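Side-chain contacts in Fe-S binding reductase, putative (Thermus thermophilus, PDB 2D4P), which is of unknown function but belongs to the GNAT-type acetyltransferase superfamily and so may transfer acyl groups: residues R16-K20 and R21-L25; K85-D89 and A90-E94. All coordinates share one frame; numbering follows the deposited sequence.

How the contacts relate
Contact 1 comes first along the chain, in the loop that joins helix 11-16 to helix 25-34. Contact 2 follows much later, where helix 73-89 ends and the chain turns into strand 94-97. Their centres lie about 27 Å apart and their nearest atoms about 17 Å, with no contact between them; they sit on opposite sides of the chain's centre. What they share is the mixed sheet: Val-23 of contact 1 packs on strand 45-56, while Val-92 of contact 2 packs on strand 61-70, its neighbour. Strand 61-70 also supplies Arg-67 to contact 1. In this GNAT-like fold one is a beta turn between two helices, the other a helix C-cap leading into strand 94-97.

Contact 1 of 2, residues R16-K20 and R21-L25; sequences RLAGK and RPVSL
Ala-18 and Arg-21 close a type II' beta turn in the loop between the first two helices of this GNAT-like fold. The amide N of Arg-21 donates to Ala-18 O at 3.0 Å, with an angle of 157° at the hydrogen; the donor is tilted from the carbonyl plane. Gly-19 takes the first corner of the turn with a phi of 57°, a positive value that suits glycine. The methyl of Ala-18 then faces the returning chain: its CB lies 3.4 Å from Arg-21 O and 4.1 Å from CG2 of Val-23. That branch of Val-23 sits beside its own backbone N because CG1 takes the place anti to it (chi1 -177°). Together the alanine and the valine make the buried side of the turn, and Val-23 continues onto Phe-49 of strand 45-56.

On the exposed side, Lys-20 is extended beyond CG, while the Arg-21 chain bends at CG-CD and heads away from the turn. Lys-20 O lies against the proline ring, 3.6 Å from CD of Pro-22.

The second shell fixes the backbone. Asn-15 OD1 accepts from Val-23 N. Ala-18 O and Arg-21 O, both acceptors, stand 3.1 Å apart, and the Arg-67 guanidinium should ease their repulsion, since NH2 donates to Ala-18 O and NH1 to Arg-21 O.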
ATOM      1  N   ARG A  16      11.130   9.876   3.652  1.00 25.61           N
ATOM      2  CA  ARG A  16      11.880   9.349   4.796  1.00 25.85           C
ATOM      3  C   ARG A  16      11.663   7.837   4.952  1.00 24.69           C
ATOM      4  O   ARG A  16      12.524   7.140   5.500  1.00 24.83           O
ATOM      5  CB  ARG A  16      11.494  10.073   6.097  1.00 27.11           C
ATOM      6  CG  ARG A  16      12.330  11.304   6.380  1.00 31.80           C
ATOM      7  CD  ARG A  16      11.788  12.127   7.546  1.00 36.13           C
ATOM      8  NE  ARG A  16      11.973  11.408   8.804  1.00 40.77           N
ATOM      9  CZ  ARG A  16      11.382  11.718   9.962  1.00 42.69           C
ATOM     10  NH1 ARG A  16      10.526  12.744  10.039  1.00 43.36           N
ATOM     11  NH2 ARG A  16      11.644  10.982  11.044  1.00 42.85           N
ATOM     12  N   LEU A  17      10.512   7.340   4.483  1.00 23.02           N
ATOM     13  CA  LEU A  17      10.174   5.916   4.501  1.00 22.83           C
ATOM     14  C   LEU A  17      10.478   5.167   3.207  1.00 22.46           C
ATOM     15  O   LEU A  17      10.317   3.951   3.151  1.00 23.11           O
ATOM     16  CB  LEU A  17       8.674   5.737   4.778  1.00 22.77           C
ATOM     17  CG  LEU A  17       8.204   6.269   6.131  1.00 24.92           C
ATOM     18  CD1 LEU A  17       6.719   6.604   6.065  1.00 24.80           C
ATOM     19  CD2 LEU A  17       8.541   5.287   7.253  1.00 26.53           C
ATOM     20  N   ALA A  18      10.880   5.887   2.162  1.00 21.69           N
ATOM     21  CA  ALA A  18      10.930   5.337   0.805  1.00 21.37           C
ATOM     22  C   ALA A  18      12.294   4.725   0.400  1.00 21.20           C
ATOM     23  O   ALA A  18      12.435   4.216  -0.710  1.00 21.34           O
ATOM     24  CB  ALA A  18      10.548   6.416  -0.191  1.00 22.09           C
ATOM     25  N   GLY A  19      13.269   4.778   1.301  1.00 22.08           N
ATOM     26  CA  GLY A  19      14.554   4.165   1.078  1.00 21.77           C
ATOM     27  C   GLY A  19      15.211   4.693  -0.204  1.00 22.35           C
ATOM     28  O   GLY A  19      15.322   5.913  -0.402  1.00 21.57           O
ATOM     29  N   LYS A  20      15.626   3.772  -1.068  1.00 22.14           N
ATOM     30  CA  LYS A  20      16.342   4.128  -2.289  1.00 22.67           C
ATOM     31  C   LYS A  20      15.423   4.256  -3.483  1.00 22.83           C
ATOM     32  O   LYS A  20      15.890   4.296  -4.619  1.00 22.13           O
ATOM     33  CB  LYS A  20      17.438   3.101  -2.562  1.00 22.53           C
ATOM     34  CG  LYS A  20      18.516   3.101  -1.503  1.00 25.18           C
ATOM     35  CD  LYS A  20      19.509   1.982  -1.719  1.00 27.12           C
ATOM     36  CE  LYS A  20      20.493   1.931  -0.595  1.00 28.83           C
ATOM     37  NZ  LYS A  20      21.576   0.924  -0.830  1.00 32.86           N
ATOM     38  N   ARG A  21      14.115   4.268  -3.244  1.00 23.56           N
ATOM     39  CA  ARG A  21      13.117   4.397  -4.305  1.00 24.76           C
ATOM     40  C   ARG A  21      12.149   5.523  -3.944  1.00 24.75           C
ATOM     41  O   ARG A  21      11.102   5.315  -3.323  1.00 24.35           O
ATOM     42  CB  ARG A  21      12.377   3.077  -4.535  1.00 25.85           C
ATOM     43  CG  ARG A  21      13.254   1.971  -5.066  1.00 30.13           C
ATOM     44  CD  ARG A  21      12.626   0.589  -4.959  1.00 37.81           C
ATOM     45  NE  ARG A  21      11.211   0.593  -5.344  1.00 43.34           N
ATOM     46  CZ  ARG A  21      10.226  -0.061  -4.709  1.00 47.04           C
ATOM     47  NH1 ARG A  21      10.479  -0.802  -3.618  1.00 47.82           N
ATOM     48  NH2 ARG A  21       8.976   0.025  -5.183  1.00 48.29           N
ATOM     49  N   PRO A  22      12.507   6.729  -4.348  1.00 25.38           N
ATOM     50  CA  PRO A  22      11.768   7.919  -3.933  1.00 25.36           C
ATOM     51  C   PRO A  22      10.371   7.992  -4.543  1.00 24.50           C
ATOM     52  O   PRO A  22      10.080   7.438  -5.608  1.00 24.46           O
ATOM     53  CB  PRO A  22      12.649   9.088  -4.418  1.00 25.66           C
ATOM     54  CG  PRO A  22      13.591   8.524  -5.411  1.00 27.44           C
ATOM     55  CD  PRO A  22      13.646   7.044  -5.231  1.00 25.91           C
ATOM     56  N   VAL A  23       9.502   8.676  -3.822  1.00 24.63           N
ATOM     57  CA  VAL A  23       8.155   8.992  -4.268  1.00 24.58           C
ATOM     58  C   VAL A  23       8.201  10.408  -4.795  1.00 24.00           C
ATOM     59  O   VAL A  23       8.620  11.342  -4.086  1.00 23.81           O
ATOM     60  CB  VAL A  23       7.139   8.917  -3.072  1.00 25.33           C
ATOM     61  CG1 VAL A  23       5.714   9.185  -3.554  1.00 26.51           C
ATOM     62  CG2 VAL A  23       7.238   7.573  -2.380  1.00 24.84           C
ATOM     63  N   SER A  24       7.804  10.587  -6.047  1.00 23.16           N
ATOM     64  CA  SER A  24       7.738  11.927  -6.609  1.00 23.18           C
ATOM     65  C   SER A  24       6.474  12.643  -6.143  1.00 22.93           C
ATOM     66  O   SER A  24       5.514  12.019  -5.681  1.00 22.61           O
ATOM     67  CB  SER A  24       7.755  11.876  -8.146  1.00 23.45           C
ATOM     68  OG  SER A  24       6.546  11.270  -8.630  1.00 21.70           O
ATOM     69  N   LEU A  25       6.477  13.956  -6.299  1.00 22.43           N
ATOM     70  CA  LEU A  25       5.297  14.756  -6.061  1.00 23.21           C
ATOM     71  C   LEU A  25       4.152  14.308  -6.952  1.00 23.09           C
ATOM     72  O   LEU A  25       3.017  14.279  -6.498  1.00 22.47           O
ATOM     73  CB  LEU A  25       5.566  16.238  -6.336  1.00 23.48           C
ATOM     74  CG  LEU A  25       4.445  17.229  -6.042  1.00 25.14           C
ATOM     75  CD1 LEU A  25       3.969  17.100  -4.610  1.00 26.33           C
ATOM     76  CD2 LEU A  25       4.931  18.645  -6.310  1.00 29.24           C
TER

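Contact 2 of 2, residues K85-D89 and A90-E94; sequences KSAYD and AGVYE
Ala-87 and Val-92 meet where helix 73-89 stops in a Schellman motif, with Gly-91 supplying the positive phi (64°) that breaks the helical path. Two bonds make the motif: Val-92 N to Ala-87 O at 2.9 Å, nearly straight (162°), and Gly-91 N to Tyr-88 O at 3.0 Å, the donor standing above the carbonyl plane. The tight part lies around the carbonyl of Ala-87, where Val-92 CB comes within 3.3 Å of Ala-87 O; Val-92 CB is also 3.8 Å from Ala-87 CB. With CG1 of Val-92 roughly anti to its backbone N (chi1 159°), that branch lies against the same methyl. Outward from this pair, Val-92 rests on Thr-61 and Val-63 of strand 61-70.

The amide of Ala-90 is shared, in a bent bond to Ser-86 O at 3.2 Å and a weak one to Ala-87 O. The outer face is looser: Lys-85 NZ meets the syn lone pair of Asp-89 OD2 at 2.8 Å, one turn apart on the solvent side of the helix. The chemistry thus divides by side: the salt bridge lies on the exposed face, whereas backbone amides satisfy Ser-86 O, Ala-87 O and Tyr-88 O beside the apolar Ala-87/Val-92 pair.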
ATOM      1  N   LYS A  85     -10.403  -1.267   4.490  1.00 20.58           N
ATOM      2  CA  LYS A  85     -11.586  -0.461   4.799  1.00 20.76           C
ATOM      3  C   LYS A  85     -12.003   0.430   3.607  1.00 20.61           C
ATOM      4  O   LYS A  85     -13.183   0.489   3.251  1.00 20.55           O
ATOM      5  CB  LYS A  85     -11.350   0.417   6.015  1.00 21.54           C
ATOM      6  CG  LYS A  85     -12.583   1.202   6.409  1.00 23.82           C
ATOM      7  CD  LYS A  85     -12.304   2.053   7.608  1.00 29.26           C
ATOM      8  CE  LYS A  85     -13.572   2.752   8.075  1.00 31.88           C
ATOM      9  NZ  LYS A  85     -14.177   3.579   7.009  1.00 34.30           N
ATOM     10  N   SER A  86     -11.035   1.097   2.990  1.00 19.93           N
ATOM     11  CA  SER A  86     -11.310   1.973   1.853  1.00 19.65           C
ATOM     12  C   SER A  86     -11.876   1.171   0.648  1.00 19.69           C
ATOM     13  O   SER A  86     -12.694   1.653  -0.132  1.00 20.32           O
ATOM     14  CB  SER A  86     -10.073   2.763   1.470  1.00 19.95           C
ATOM     15  OG  SER A  86      -9.108   1.994   0.753  1.00 19.74           O
ATOM     16  N   ALA A  87     -11.461  -0.086   0.529  1.00 19.46           N
ATOM     17  CA  ALA A  87     -11.975  -0.960  -0.507  1.00 19.58           C
ATOM     18  C   ALA A  87     -13.399  -1.398  -0.193  1.00 19.25           C
ATOM     19  O   ALA A  87     -14.286  -1.344  -1.046  1.00 19.38           O
ATOM     20  CB  ALA A  87     -11.053  -2.157  -0.643  1.00 19.35           C
ATOM     21  N   TYR A  88     -13.640  -1.835   1.031  1.00 19.71           N
ATOM     22  CA  TYR A  88     -15.008  -2.204   1.442  1.00 20.88           C
ATOM     23  C   TYR A  88     -15.954  -1.036   1.186  1.00 21.46           C
ATOM     24  O   TYR A  88     -17.042  -1.193   0.589  1.00 20.97           O
ATOM     25  CB  TYR A  88     -15.069  -2.523   2.929  1.00 21.99           C
ATOM     26  CG  TYR A  88     -14.882  -3.986   3.311  1.00 23.77           C
ATOM     27  CD1 TYR A  88     -15.768  -4.979   2.898  1.00 27.02           C
ATOM     28  CD2 TYR A  88     -13.840  -4.345   4.146  1.00 26.30           C
ATOM     29  CE1 TYR A  88     -15.566  -6.341   3.289  1.00 27.45           C
ATOM     30  CE2 TYR A  88     -13.619  -5.652   4.535  1.00 25.49           C
ATOM     31  CZ  TYR A  88     -14.463  -6.657   4.104  1.00 26.83           C
ATOM     32  OH  TYR A  88     -14.208  -7.932   4.555  1.00 23.92           O
ATOM     33  N   ASP A  89     -15.520   0.156   1.592  1.00 21.15           N
ATOM     34  CA  ASP A  89     -16.375   1.333   1.483  1.00 21.17           C
ATOM     35  C   ASP A  89     -16.685   1.684   0.037  1.00 21.37           C
ATOM     36  O   ASP A  89     -17.763   2.219  -0.243  1.00 23.21           O
ATOM     37  CB  ASP A  89     -15.770   2.558   2.196  1.00 21.83           C
ATOM     38  CG  ASP A  89     -15.789   2.451   3.706  1.00 24.04           C
ATOM     39  OD1 ASP A  89     -16.473   1.577   4.302  1.00 26.74           O
ATOM     40  OD2 ASP A  89     -15.116   3.253   4.397  1.00 29.72           O
ATOM     41  N   ALA A  90     -15.766   1.381  -0.873  1.00 20.35           N
ATOM     42  CA  ALA A  90     -15.953   1.595  -2.290  1.00 21.74           C
ATOM     43  C   ALA A  90     -16.620   0.431  -3.044  1.00 22.18           C
ATOM     44  O   ALA A  90     -16.723   0.486  -4.264  1.00 23.40           O
ATOM     45  CB  ALA A  90     -14.626   1.893  -2.915  1.00 21.68           C
ATOM     46  N   GLY A  91     -17.053  -0.602  -2.323  1.00 22.08           N
ATOM     47  CA  GLY A  91     -17.636  -1.807  -2.925  1.00 21.69           C
ATOM     48  C   GLY A  91     -16.693  -2.612  -3.787  1.00 21.90           C
ATOM     49  O   GLY A  91     -17.105  -3.299  -4.723  1.00 22.41           O
ATOM     50  N   VAL A  92     -15.415  -2.524  -3.462  1.00 20.19           N
ATOM     51  CA  VAL A  92     -14.352  -3.214  -4.217  1.00 20.22           C
ATOM     52  C   VAL A  92     -14.377  -4.711  -3.807  1.00 20.00           C
ATOM     53  O   VAL A  92     -14.529  -5.030  -2.639  1.00 20.08           O
ATOM     54  CB  VAL A  92     -13.016  -2.546  -3.876  1.00 20.56           C
ATOM     55  CG1 VAL A  92     -11.819  -3.455  -4.162  1.00 19.60           C
ATOM     56  CG2 VAL A  92     -12.882  -1.199  -4.627  1.00 22.95           C
ATOM     57  N   TYR A  93     -14.214  -5.598  -4.790  1.00 19.84           N
ATOM     58  CA  TYR A  93     -14.316  -7.047  -4.601  1.00 19.39           C
ATOM     59  C   TYR A  93     -13.127  -7.668  -3.892  1.00 19.90           C
ATOM     60  O   TYR A  93     -13.321  -8.570  -3.073  1.00 18.63           O
ATOM     61  CB  TYR A  93     -14.505  -7.699  -5.964  1.00 19.92           C
ATOM     62  CG  TYR A  93     -14.703  -9.198  -5.868  1.00 21.53           C
ATOM     63  CD1 TYR A  93     -15.950  -9.730  -5.564  1.00 23.73           C
ATOM     64  CD2 TYR A  93     -13.633 -10.066  -6.049  1.00 21.12           C
ATOM     65  CE1 TYR A  93     -16.130 -11.106  -5.463  1.00 25.10           C
ATOM     66  CE2 TYR A  93     -13.804 -11.444  -5.975  1.00 23.24           C
ATOM     67  CZ  TYR A  93     -15.046 -11.959  -5.658  1.00 26.02           C
ATOM     68  OH  TYR A  93     -15.235 -13.342  -5.571  1.00 28.40           O
ATOM     69  N   GLU A  94     -11.916  -7.229  -4.202  1.00 19.98           N
ATOM     70  CA  GLU A  94     -10.721  -7.773  -3.561  1.00 21.00           C
ATOM     71  C   GLU A  94      -9.595  -6.787  -3.525  1.00 20.84           C
ATOM     72  O   GLU A  94      -9.595  -5.806  -4.254  1.00 19.70           O
ATOM     73  CB  GLU A  94     -10.255  -9.035  -4.250  1.00 22.07           C
ATOM     74  CG  GLU A  94      -9.797  -8.886  -5.689  1.00 26.12           C
ATOM     75  CD  GLU A  94      -9.313 -10.215  -6.256  1.00 32.07           C
ATOM     76  OE1 GLU A  94     -10.032 -11.212  -6.100  1.00 31.07           O
ATOM     77  OE2 GLU A  94      -8.182 -10.278  -6.801  1.00 37.49           O
TER